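Local coordinates for protein GH62 hydrolase (PDB 4PVA) that probably removes alpha-L-arabinofuranosyl side groups from arabinoxylan, as a family 62 glycoside hydrolase, at residues A[115-126]-A[137-147]. Sequence-based numbering, arbitrary orientation. Where two conformers were deposited one is given.
Sequences YLVYQNGNAAYS and WTAPEVFYPNG. With PO4 (phosphate ion), chain C.
Tyr125 sets CD1 over one face of the Phe143 ring, 3.7 Å from Phe143 CZ, while CG2 of Val117 meets that ring at its edge. The two ring planes stand 47° apart, an oblique pairing. Tyr125 CG lies between backbone N and carbonyl carbon (chi1 64°), which turns the phenol over the neighbouring strand: CB of Glu141 makes an off-centre CH-pi contact with it, and Val142 O lies at its edge. The Trp137 indole brings CZ3 to within 3.6 Å of Leu116 CB and takes Ser126 O at its rim; Phe60 meets it at about a right angle. At the other end the Asn122 amide is nearly coplanar with the Tyr144 ring, its OD1 at the ring edge. Asn122 ND2 donates to Tyr144 O (3.0 Å, 164°), which Gly147 N reaches from the opposite face of the carbonyl plane, closing the type I turn. Asn120 OD1 holds Asn122 N in an Asx turn, and Asn120 ND2 binds a phosphate ion together with Arg100. A hydroxyl relay fastens the Trp137 end: Tyr118 OH donates to Ser126 OG, which donates to Thr138 O at 2.6 Å. A water bridges Tyr125 O, Thr138 OG1 and Ala139 O, and Thr138 OG1 is also hydrogen-bonded to Thr127 N. Between these ends, Tyr125 and Glu141 form the hydrogen-bonded antiparallel pair (Tyr125 N to Glu141 O 2.9 Å), followed by the Phe143 N to Ala123 O bond. Strand 141-142 thereby becomes the outermost strand of a four-stranded antiparallel sheet, one blade of the five-bladed beta-propeller characteristic of GH62 arabinofuranosidases.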
loop_
_atom_site.group_PDB
_atom_site.type_symbol
_atom_site.label_atom_id
_atom_site.label_comp_id
_atom_site.label_asym_id
_atom_site.label_seq_id
_atom_site.Cartn_x
_atom_site.Cartn_y
_atom_site.Cartn_z
ATOM N N TYR A 115 -5.945 12.259 -3.676
ATOM C CA TYR A 115 -4.815 11.808 -4.500
ATOM C C TYR A 115 -4.794 10.298 -4.527
ATOM O O TYR A 115 -4.984 9.634 -3.497
ATOM C CB TYR A 115 -3.487 12.328 -3.965
ATOM C CG TYR A 115 -3.235 13.768 -4.324
ATOM C CD1 TYR A 115 -3.999 14.786 -3.758
ATOM C CD2 TYR A 115 -2.215 14.145 -5.224
ATOM C CE1 TYR A 115 -3.805 16.130 -4.107
ATOM C CE2 TYR A 115 -2.027 15.479 -5.570
ATOM C CZ TYR A 115 -2.804 16.459 -4.989
ATOM O OH TYR A 115 -2.604 17.808 -5.340
ATOM N N LEU A 116 -4.562 9.753 -5.714
ATOM C CA LEU A 116 -4.273 8.344 -5.936
ATOM C C LEU A 116 -2.828 8.289 -6.386
ATOM O O LEU A 116 -2.482 8.845 -7.435
ATOM C CB LEU A 116 -5.217 7.734 -6.982
ATOM C CG LEU A 116 -5.245 6.229 -7.035
ATOM C CD1 LEU A 116 -5.932 5.691 -5.793
ATOM C CD2 LEU A 116 -5.920 5.734 -8.293
ATOM N N VAL A 117 -1.950 7.744 -5.558
ATOM C CA VAL A 117 -0.538 7.625 -5.834
ATOM C C VAL A 117 -0.279 6.200 -6.302
ATOM O O VAL A 117 -0.760 5.244 -5.663
ATOM C CB VAL A 117 0.279 7.974 -4.569
ATOM C CG1 VAL A 117 1.738 7.601 -4.684
ATOM C CG2 VAL A 117 0.114 9.445 -4.249
ATOM N N TYR A 118 0.453 6.005 -7.378
ATOM C CA TYR A 118 0.642 4.693 -7.963
ATOM C C TYR A 118 1.873 4.727 -8.853
ATOM O O TYR A 118 2.563 5.765 -8.960
ATOM C CB TYR A 118 -0.620 4.246 -8.728
ATOM C CG TYR A 118 -1.111 5.212 -9.778
ATOM C CD1 TYR A 118 -1.974 6.234 -9.443
ATOM C CD2 TYR A 118 -0.694 5.114 -11.109
ATOM C CE1 TYR A 118 -2.447 7.135 -10.385
ATOM C CE2 TYR A 118 -1.114 6.036 -12.058
ATOM C CZ TYR A 118 -1.995 7.036 -11.681
ATOM O OH TYR A 118 -2.430 7.953 -12.660
ATOM N N GLN A 119 2.154 3.638 -9.543
ATOM C CA GLN A 119 3.265 3.552 -10.447
ATOM C C GLN A 119 2.798 3.410 -11.877
ATOM O O GLN A 119 1.810 2.712 -12.156
ATOM C CB GLN A 119 4.172 2.410 -10.090
ATOM C CG GLN A 119 3.593 1.031 -10.377
ATOM C CD GLN A 119 4.150 -0.028 -9.470
ATOM O OE1 GLN A 119 4.251 0.198 -8.260
ATOM N NE2 GLN A 119 4.424 -1.200 -9.986
ATOM N N ASN A 120 3.518 4.047 -12.799
ATOM C CA ASN A 120 3.244 3.892 -14.214
ATOM C C ASN A 120 4.536 3.773 -14.996
ATOM O O ASN A 120 4.573 4.130 -16.182
ATOM C CB ASN A 120 2.419 5.078 -14.730
ATOM C CG ASN A 120 3.235 6.361 -14.821
ATOM O OD1 ASN A 120 4.308 6.473 -14.235
ATOM N ND2 ASN A 120 2.722 7.332 -15.553
ATOM N N GLY A 121 5.585 3.264 -14.369
ATOM C CA GLY A 121 6.936 3.391 -14.844
ATOM C C GLY A 121 7.708 4.439 -14.044
ATOM O O GLY A 121 8.935 4.324 -13.927
ATOM N N ASN A 122 7.014 5.429 -13.478
ATOM C CA ASN A 122 7.557 6.444 -12.573
ATOM C C ASN A 122 6.611 6.471 -11.408
ATOM O O ASN A 122 5.577 5.783 -11.403
ATOM C CB ASN A 122 7.539 7.823 -13.333
ATOM C CG ASN A 122 8.341 9.007 -12.697
ATOM O OD1 ASN A 122 8.595 9.135 -11.500
ATOM N ND2 ASN A 122 8.742 9.957 -13.605
ATOM N N ALA A 123 6.917 7.284 -10.428
ATOM C CA ALA A 123 6.009 7.596 -9.345
ATOM C C ALA A 123 4.965 8.578 -9.821
ATOM O O ALA A 123 5.326 9.689 -10.249
ATOM C CB ALA A 123 6.790 8.170 -8.162
ATOM N N ALA A 124 3.703 8.201 -9.815
ATOM C CA ALA A 124 2.661 8.959 -10.438
ATOM C C ALA A 124 1.532 9.262 -9.482
ATOM O O ALA A 124 1.393 8.634 -8.432
ATOM C CB ALA A 124 2.135 8.224 -11.649
ATOM N N TYR A 125 0.709 10.245 -9.835
ATOM C CA TYR A 125 -0.485 10.547 -9.090
ATOM C C TYR A 125 -1.598 11.027 -10.022
ATOM O O TYR A 125 -1.326 11.619 -11.114
ATOM C CB TYR A 125 -0.245 11.573 -7.972
ATOM C CG TYR A 125 0.163 12.935 -8.480
ATOM C CD1 TYR A 125 1.489 13.215 -8.787
ATOM C CD2 TYR A 125 -0.809 13.930 -8.690
ATOM C CE1 TYR A 125 1.845 14.454 -9.302
ATOM C CE2 TYR A 125 -0.451 15.175 -9.197
ATOM C CZ TYR A 125 0.866 15.407 -9.475
ATOM O OH TYR A 125 1.282 16.630 -10.013
ATOM N N SER A 126 -2.826 10.781 -9.588
ATOM C CA SER A 126 -4.019 11.361 -10.188
ATOM C C SER A 126 -4.788 12.030 -9.044
ATOM O O SER A 126 -4.572 11.685 -7.857
ATOM C CB SER A 126 -4.862 10.282 -10.877
ATOM O OG SER A 126 -4.206 9.718 -11.985
ATOM N N TRP A 137 -11.099 10.673 -12.324
ATOM C CA TRP A 137 -9.685 10.598 -11.988
ATOM C C TRP A 137 -8.820 11.070 -13.162
ATOM O O TRP A 137 -8.972 10.607 -14.300
ATOM C CB TRP A 137 -9.322 9.171 -11.572
ATOM C CG TRP A 137 -9.780 8.838 -10.183
ATOM C CD1 TRP A 137 -10.871 8.091 -9.836
ATOM C CD2 TRP A 137 -9.175 9.262 -8.956
ATOM N NE1 TRP A 137 -10.976 8.029 -8.477
ATOM C CE2 TRP A 137 -9.954 8.740 -7.915
ATOM C CE3 TRP A 137 -8.068 10.049 -8.638
ATOM C CZ2 TRP A 137 -9.651 8.974 -6.585
ATOM C CZ3 TRP A 137 -7.769 10.278 -7.306
ATOM C CH2 TRP A 137 -8.551 9.722 -6.301
ATOM N N THR A 138 -7.890 11.968 -12.869
ATOM C CA THR A 138 -7.070 12.592 -13.920
ATOM C C THR A 138 -6.062 11.645 -14.579
ATOM O O THR A 138 -5.674 10.648 -13.979
ATOM C CB THR A 138 -6.292 13.791 -13.367
ATOM O OG1 THR A 138 -5.528 13.385 -12.229
ATOM C CG2 THR A 138 -7.242 14.864 -12.891
ATOM N N ALA A 139 -5.612 11.984 -15.785
ATOM C CA ALA A 139 -4.486 11.323 -16.412
ATOM C C ALA A 139 -3.244 11.476 -15.503
ATOM O O ALA A 139 -3.101 12.492 -14.841
ATOM C CB ALA A 139 -4.232 11.954 -17.777
ATOM N N PRO A 140 -2.340 10.484 -15.519
ATOM C CA PRO A 140 -1.218 10.588 -14.567
ATOM C C PRO A 140 -0.294 11.775 -14.757
ATOM O O PRO A 140 -0.009 12.187 -15.891
ATOM C CB PRO A 140 -0.414 9.316 -14.804
ATOM C CG PRO A 140 -1.083 8.553 -15.878
ATOM C CD PRO A 140 -2.320 9.248 -16.299
ATOM N N GLU A 141 0.184 12.309 -13.647
ATOM C CA GLU A 141 1.328 13.221 -13.618
ATOM C C GLU A 141 2.356 12.655 -12.661
ATOM O O GLU A 141 2.004 11.964 -11.720
ATOM C CB GLU A 141 0.896 14.606 -13.169
ATOM C CG GLU A 141 0.260 15.409 -14.286
ATOM C CD GLU A 141 1.308 15.856 -15.287
ATOM O OE1 GLU A 141 2.026 16.805 -14.967
ATOM O OE2 GLU A 141 1.455 15.233 -16.348
ATOM N N VAL A 142 3.622 12.925 -12.901
ATOM C CA VAL A 142 4.705 12.245 -12.183
ATOM C C VAL A 142 5.345 13.134 -11.128
ATOM O O VAL A 142 5.381 14.371 -11.243
ATOM C CB VAL A 142 5.752 11.656 -13.131
ATOM C CG1 VAL A 142 5.079 10.632 -14.032
ATOM C CG2 VAL A 142 6.490 12.729 -13.914
ATOM N N PHE A 143 5.831 12.508 -10.059
ATOM C CA PHE A 143 6.538 13.212 -9.002
ATOM C C PHE A 143 7.958 13.610 -9.393
ATOM O O PHE A 143 8.515 14.500 -8.753
ATOM C CB PHE A 143 6.582 12.381 -7.696
ATOM C CG PHE A 143 5.270 12.292 -6.980
ATOM C CD1 PHE A 143 4.819 13.335 -6.220
ATOM C CD2 PHE A 143 4.492 11.126 -7.025
ATOM C CE1 PHE A 143 3.645 13.262 -5.525
ATOM C CE2 PHE A 143 3.307 11.051 -6.345
ATOM C CZ PHE A 143 2.877 12.110 -5.587
ATOM N N TYR A 144 8.566 12.892 -10.324
ATOM C CA TYR A 144 9.940 13.125 -10.760
ATOM C C TYR A 144 9.907 13.485 -12.231
ATOM O O TYR A 144 9.957 12.616 -13.078
ATOM C CB TYR A 144 10.830 11.915 -10.507
ATOM C CG TYR A 144 10.872 11.473 -9.041
ATOM C CD1 TYR A 144 11.773 12.040 -8.143
ATOM C CD2 TYR A 144 10.027 10.474 -8.571
ATOM C CE1 TYR A 144 11.846 11.605 -6.832
ATOM C CE2 TYR A 144 10.077 10.036 -7.256
ATOM C CZ TYR A 144 11.005 10.602 -6.407
ATOM O OH TYR A 144 11.103 10.107 -5.111
ATOM N N PRO A 145 9.765 14.792 -12.543
ATOM C CA PRO A 145 9.541 15.221 -13.939
ATOM C C PRO A 145 10.610 14.773 -14.935
ATOM O O PRO A 145 10.300 14.616 -16.127
ATOM C CB PRO A 145 9.497 16.737 -13.824
ATOM C CG PRO A 145 9.112 17.017 -12.437
ATOM C CD PRO A 145 9.747 15.934 -11.618
ATOM N N ASN A 146 11.844 14.576 -14.507
ATOM C CA ASN A 146 12.907 14.182 -15.444
ATOM C C ASN A 146 13.064 12.691 -15.575
ATOM O O ASN A 146 13.890 12.256 -16.381
ATOM C CB ASN A 146 14.228 14.828 -15.057
ATOM C CG ASN A 146 14.145 16.321 -15.138
ATOM O OD1 ASN A 146 13.651 16.852 -16.136
ATOM N ND2 ASN A 146 14.524 16.997 -14.076
ATOM N N GLY A 147 12.300 11.900 -14.816
ATOM C CA GLY A 147 12.439 10.450 -14.914
ATOM C C GLY A 147 13.025 9.804 -13.670
ATOM O O GLY A 147 13.080 10.391 -12.564
HETATM P P PO4 C . 1.422 7.441 -19.374
HETATM O O1 PO4 C . 1.397 6.668 -18.062
HETATM O O2 PO4 C . 2.524 6.946 -20.336
HETATM O O3 PO4 C . 1.755 8.852 -19.014
HETATM O O4 PO4 C . 0.007 7.454 -19.950
HETATM O O HOH W 1 -2.791 13.686 -12.362
#